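Long-range contacts in arginase (RocF) (Helicobacter pylori, PDB 4G3H), which probably catalyses the manganese-dependent hydrolysis of L-arginine to L-ornithine and urea, with two manganese ions bound per subunit: residues L113-A119 with V180-S186; M212-V216 with Q261-L266. All blocks are in the same frame, centred on the assembly; numbering follows the deposited sequence.

Contact 1: L113-A119 with V180-S186; sequences LYLDAHA and VYFGVRS. With MN (manganese (II) ion), chain F; MN (manganese (II) ion), chain E.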
# COMPACT_ATOMS: atom_id res chain seq x y z
N LEU A 113 -4.57 -1.43 -7.21
CA LEU A 113 -4.64 0.00 -7.49
C LEU A 113 -3.52 0.52 -6.62
O LEU A 113 -3.58 0.44 -5.39
CB LEU A 113 -5.99 0.58 -7.04
CG LEU A 113 -7.21 0.05 -7.81
CD1 LEU A 113 -8.49 0.54 -7.16
CD2 LEU A 113 -7.13 0.48 -9.27
N TYR A 114 -2.47 1.04 -7.27
CA TYR A 114 -1.29 1.53 -6.56
C TYR A 114 -1.09 3.03 -6.77
O TYR A 114 -0.63 3.45 -7.83
CB TYR A 114 -0.06 0.76 -7.09
CG TYR A 114 1.09 0.61 -6.12
CD1 TYR A 114 1.06 -0.36 -5.12
CD2 TYR A 114 2.22 1.42 -6.22
CE1 TYR A 114 2.12 -0.54 -4.25
CE2 TYR A 114 3.30 1.25 -5.34
CZ TYR A 114 3.24 0.27 -4.36
OH TYR A 114 4.30 0.06 -3.50
N LEU A 115 -1.42 3.82 -5.76
CA LEU A 115 -1.28 5.27 -5.83
C LEU A 115 0.04 5.61 -5.17
O LEU A 115 0.20 5.44 -3.96
CB LEU A 115 -2.44 5.96 -5.11
CG LEU A 115 -3.79 5.83 -5.83
CD1 LEU A 115 -4.24 4.38 -5.82
CD2 LEU A 115 -4.82 6.73 -5.14
N ASP A 116 0.98 6.12 -5.96
CA ASP A 116 2.32 6.37 -5.44
C ASP A 116 3.13 7.23 -6.40
O ASP A 116 2.87 7.27 -7.60
CB ASP A 116 2.99 5.00 -5.30
CG ASP A 116 4.20 5.00 -4.39
OD1 ASP A 116 5.04 5.92 -4.45
OD2 ASP A 116 4.32 4.04 -3.62
N ALA A 117 4.13 7.94 -5.87
CA ALA A 117 4.99 8.76 -6.70
C ALA A 117 6.04 7.81 -7.30
O ALA A 117 6.69 8.15 -8.29
CB ALA A 117 5.68 9.83 -5.86
N HIS A 118 6.17 6.63 -6.69
CA HIS A 118 7.15 5.63 -7.13
C HIS A 118 6.54 4.31 -7.61
O HIS A 118 5.41 3.98 -7.25
CB HIS A 118 8.13 5.32 -5.99
CG HIS A 118 8.65 6.53 -5.28
ND1 HIS A 118 8.04 7.06 -4.17
CD2 HIS A 118 9.69 7.35 -5.56
CE1 HIS A 118 8.68 8.15 -3.79
NE2 HIS A 118 9.69 8.35 -4.62
N ALA A 119 7.30 3.57 -8.40
CA ALA A 119 6.86 2.28 -8.92
C ALA A 119 7.15 1.16 -7.92
O ALA A 119 6.51 0.11 -7.94
CB ALA A 119 7.55 1.99 -10.25
N VAL A 180 -2.28 -1.32 -11.55
CA VAL A 180 -2.49 -0.01 -12.12
C VAL A 180 -1.83 1.09 -11.30
O VAL A 180 -2.19 1.33 -10.14
CB VAL A 180 -4.00 0.30 -12.26
CG1 VAL A 180 -4.20 1.62 -13.01
CG2 VAL A 180 -4.71 -0.84 -12.99
N TYR A 181 -0.84 1.74 -11.90
CA TYR A 181 -0.10 2.81 -11.23
C TYR A 181 -0.77 4.16 -11.41
O TYR A 181 -1.23 4.50 -12.50
CB TYR A 181 1.31 2.90 -11.80
CG TYR A 181 2.29 1.87 -11.28
CD1 TYR A 181 2.55 1.74 -9.91
CD2 TYR A 181 3.05 1.09 -12.17
CE1 TYR A 181 3.54 0.87 -9.44
CE2 TYR A 181 4.03 0.23 -11.72
CZ TYR A 181 4.28 0.12 -10.35
OH TYR A 181 5.29 -0.70 -9.91
N PHE A 182 -0.81 4.95 -10.34
CA PHE A 182 -1.41 6.28 -10.39
C PHE A 182 -0.42 7.30 -9.82
O PHE A 182 0.01 7.17 -8.67
CB PHE A 182 -2.69 6.32 -9.56
CG PHE A 182 -3.80 5.45 -10.09
CD1 PHE A 182 -4.69 5.93 -11.05
CD2 PHE A 182 -3.95 4.14 -9.63
CE1 PHE A 182 -5.71 5.13 -11.54
CE2 PHE A 182 -4.97 3.33 -10.12
CZ PHE A 182 -5.86 3.82 -11.08
N GLY A 183 -0.06 8.29 -10.62
CA GLY A 183 0.85 9.34 -10.18
C GLY A 183 2.33 9.02 -10.13
O GLY A 183 3.12 9.84 -9.64
N VAL A 184 2.73 7.86 -10.63
CA VAL A 184 4.15 7.48 -10.62
C VAL A 184 4.98 8.48 -11.42
O VAL A 184 4.69 8.77 -12.57
CB VAL A 184 4.34 6.06 -11.20
CG1 VAL A 184 5.82 5.72 -11.28
CG2 VAL A 184 3.61 5.05 -10.34
N ARG A 185 6.04 9.00 -10.80
CA ARG A 185 6.87 9.99 -11.47
C ARG A 185 8.34 9.96 -11.09
O ARG A 185 9.13 10.76 -11.59
CB ARG A 185 6.31 11.38 -11.18
CG ARG A 185 6.04 11.64 -9.70
CD ARG A 185 5.47 13.02 -9.50
NE ARG A 185 5.37 13.41 -8.09
CZ ARG A 185 4.45 12.97 -7.24
NH1 ARG A 185 4.46 13.40 -5.99
NH2 ARG A 185 3.52 12.10 -7.63
N SER A 186 8.72 9.06 -10.19
CA SER A 186 10.11 8.96 -9.76
C SER A 186 10.51 7.49 -9.81
O SER A 186 10.13 6.72 -8.94
CB SER A 186 10.26 9.51 -8.35
OG SER A 186 11.61 9.48 -7.92
MN MN F . 6.38 6.33 -2.70
MN MN E . 5.71 3.52 -2.19
O HOH W 1 10.16 3.94 -8.18
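At the carboxyl edge of the arginase fold's parallel sheet, where the dinuclear manganese site lies, strands 113-115 and 180-182 pair and run on into loops 116-119 and 183-186. Tyr-114 N donates to Val-180 O at 2.9 Å, Phe-182 N to Tyr-114 O, and Asp-116 N to Phe-182 O, a ladder that leads straight to the metal ligand Asp-116. The Asp-116 carboxylate bridges the ions: OD1 binds one manganese at 2.2 Å and OD2 the other at 2.1 Å. OD1 also accepts from His-118 N, closing an Asx turn that helps place His-118 ND1 on the first ion, which Asp-234 and Asp-236 help bind; His-118 NE2 bonds Glu-250, as does Ser-186 OG. Ala-117 O takes two bonds, from Arg-185 N (2.7 Å) and Ser-186 N (2.9 Å), tying the loops together. The small Ala-117 CB fits over one face of the Arg-185 guanidinium, whose NH1 bonds Glu-250 O. Tyr-181 and Tyr-114 lie side by side, pointing the same way, with Tyr-114 CD2 at the edge of the Tyr-181 ring (chi1 -79°), whose OH reaches Ala-119 O at a doubtfully short 2.5 Å. On the other sheet face, Leu-113 CD2 meets the Phe-182 ring edge, CE2 at 3.7 Å. Strand 228-234 flanks strand 110-115 across from 179-182, and helices 212-223 and 256-269 pack on Leu-113, Leu-115 and Phe-182.

Contact 2: M212-V216 with Q261-L266; sequences MQEVV and QLLGLL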
# COMPACT_ATOMS: atom_id res chain seq x y z
N MET A 212 -9.63 12.78 -15.29
CA MET A 212 -9.74 11.75 -14.28
C MET A 212 -10.77 10.71 -14.70
O MET A 212 -10.61 9.53 -14.41
CB MET A 212 -10.17 12.39 -12.96
CG MET A 212 -9.91 11.55 -11.74
SD MET A 212 -10.32 12.50 -10.27
CE MET A 212 -8.98 13.71 -10.26
N GLN A 213 -11.82 11.14 -15.38
CA GLN A 213 -12.87 10.23 -15.83
C GLN A 213 -12.32 9.17 -16.79
O GLN A 213 -12.65 7.99 -16.69
CB GLN A 213 -14.00 11.01 -16.52
CG GLN A 213 -14.92 11.79 -15.57
CD GLN A 213 -14.18 12.82 -14.74
OE1 GLN A 213 -13.55 13.74 -15.28
NE2 GLN A 213 -14.25 12.68 -13.42
N GLU A 214 -11.48 9.58 -17.73
CA GLU A 214 -10.92 8.64 -18.68
C GLU A 214 -9.97 7.69 -17.96
O GLU A 214 -9.95 6.50 -18.23
CB GLU A 214 -10.18 9.37 -19.80
CG GLU A 214 -9.77 8.45 -20.93
CD GLU A 214 -9.05 9.19 -22.04
OE1 GLU A 214 -7.95 9.72 -21.78
OE2 GLU A 214 -9.58 9.23 -23.16
N VAL A 215 -9.19 8.23 -17.03
CA VAL A 215 -8.26 7.41 -16.27
C VAL A 215 -9.02 6.28 -15.58
O VAL A 215 -8.64 5.12 -15.68
CB VAL A 215 -7.50 8.25 -15.19
CG1 VAL A 215 -6.74 7.33 -14.25
CG2 VAL A 215 -6.54 9.22 -15.87
N VAL A 216 -10.12 6.61 -14.91
CA VAL A 216 -10.90 5.60 -14.22
C VAL A 216 -11.51 4.58 -15.19
O VAL A 216 -11.53 3.38 -14.92
CB VAL A 216 -12.03 6.24 -13.38
CG1 VAL A 216 -12.90 5.16 -12.75
CG2 VAL A 216 -11.41 7.12 -12.31
N GLN A 261 -10.51 13.54 -5.05
CA GLN A 261 -11.39 13.28 -6.18
C GLN A 261 -11.10 11.92 -6.80
O GLN A 261 -12.01 11.14 -7.06
CB GLN A 261 -11.24 14.38 -7.24
CG GLN A 261 -12.04 15.62 -6.93
CD GLN A 261 -11.49 16.85 -7.61
OE1 GLN A 261 -11.20 16.82 -8.82
NE2 GLN A 261 -11.34 17.93 -6.86
N LEU A 262 -9.82 11.64 -7.04
CA LEU A 262 -9.44 10.36 -7.64
C LEU A 262 -9.85 9.23 -6.71
O LEU A 262 -10.42 8.23 -7.15
CB LEU A 262 -7.94 10.29 -7.90
CG LEU A 262 -7.45 8.95 -8.46
CD1 LEU A 262 -7.99 8.76 -9.89
CD2 LEU A 262 -5.92 8.91 -8.47
N LEU A 263 -9.56 9.37 -5.42
CA LEU A 263 -9.91 8.34 -4.45
C LEU A 263 -11.40 8.05 -4.40
O LEU A 263 -11.81 6.89 -4.41
CB LEU A 263 -9.44 8.76 -3.05
CG LEU A 263 -8.13 8.15 -2.56
CD1 LEU A 263 -7.85 8.63 -1.14
CD2 LEU A 263 -8.22 6.62 -2.61
N GLY A 264 -12.21 9.10 -4.34
CA GLY A 264 -13.65 8.93 -4.29
C GLY A 264 -14.21 8.16 -5.48
O GLY A 264 -15.07 7.28 -5.31
N LEU A 265 -13.71 8.48 -6.67
CA LEU A 265 -14.14 7.83 -7.90
C LEU A 265 -13.71 6.36 -7.94
O LEU A 265 -14.48 5.48 -8.33
CB LEU A 265 -13.56 8.57 -9.10
CG LEU A 265 -14.48 9.57 -9.82
CD1 LEU A 265 -15.32 10.35 -8.84
CD2 LEU A 265 -13.62 10.50 -10.67
N LEU A 266 -12.46 6.10 -7.55
CA LEU A 266 -11.97 4.73 -7.56
C LEU A 266 -12.73 3.87 -6.55
O LEU A 266 -13.07 2.72 -6.84
CB LEU A 266 -10.47 4.70 -7.23
CG LEU A 266 -9.46 5.18 -8.27
CD1 LEU A 266 -8.07 5.00 -7.70
CD2 LEU A 266 -9.59 4.40 -9.56
O HOH W 2 -13.13 14.91 -11.02
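Met-212, Leu-265 and Val-216 carry this packing of helix 212-216 against helix 261-266, whose axes approach to 10.6 Å at 39°. Met-212 reaches across with its chain extended through chi2 (175°), then turns at chi3 (-71°), which lays the thioether against the backbone of 261-262. Met-212 SD stands 3.4 Å from Leu-262 N, and its CE lies beside Gln-261 CB at 3.8 Å. A flexible, unbranched side chain with a large polarisable sulfur suits this place, since it is long enough to reach the main chain of the facing helix and lie along it. Nearer its base, Met-212 CG touches Leu-262 CD1 at 3.9 Å, the two side chains meeting at a slant.

Leu-265 is met by three residues of the facing helix. Leu-265 CD2 lies 3.9 Å from Met-212 SD and 3.6 Å from Gln-213 NE2, and its CB receives Val-216 CG2 at 4.1 Å, side chain crossing side chain at about a right angle. One turn after Met-212, the compact, branched Val-216 keeps its CG2 methyl close to its own helix, where it rests on Leu-265 CB and also meets Leu-266 CD2, at 4.3 Å.

Polar groups appear at the exposed margin. There Gln-213 turns its end back toward Leu-265, and a water joins its NE2 to Gln-261 OE1 by two weak bonds. The chemistry is therefore almost wholly dispersion and the hydrophobic effect: close-fitting methyl, methylene and sulfur surfaces join the helices, and the weak water bridge probably adds little to their hold.

How the contacts relate
Contact 1 is buried and lies nearer the centre of the chain; contact 2, farther out, runs from a buried side to glutamines at the surface. The two meet at Phe-182, whose CE1 touches Val-215 CG1 at 3.6 Å and whose ring also packs on Leu-262 and Leu-266; Leu-115 reaches Leu-262 too. Helices 212-223 and 256-269 thus lie side by side on one face of the sheet, as in a Rossmann-like alpha/beta/alpha fold. Contact 1 combines directional backbone bonds with metal coordination at the strand ends, whereas contact 2 relies on apolar side chains, with the side chain of its Leu-262 about 14 Å from a manganese ion.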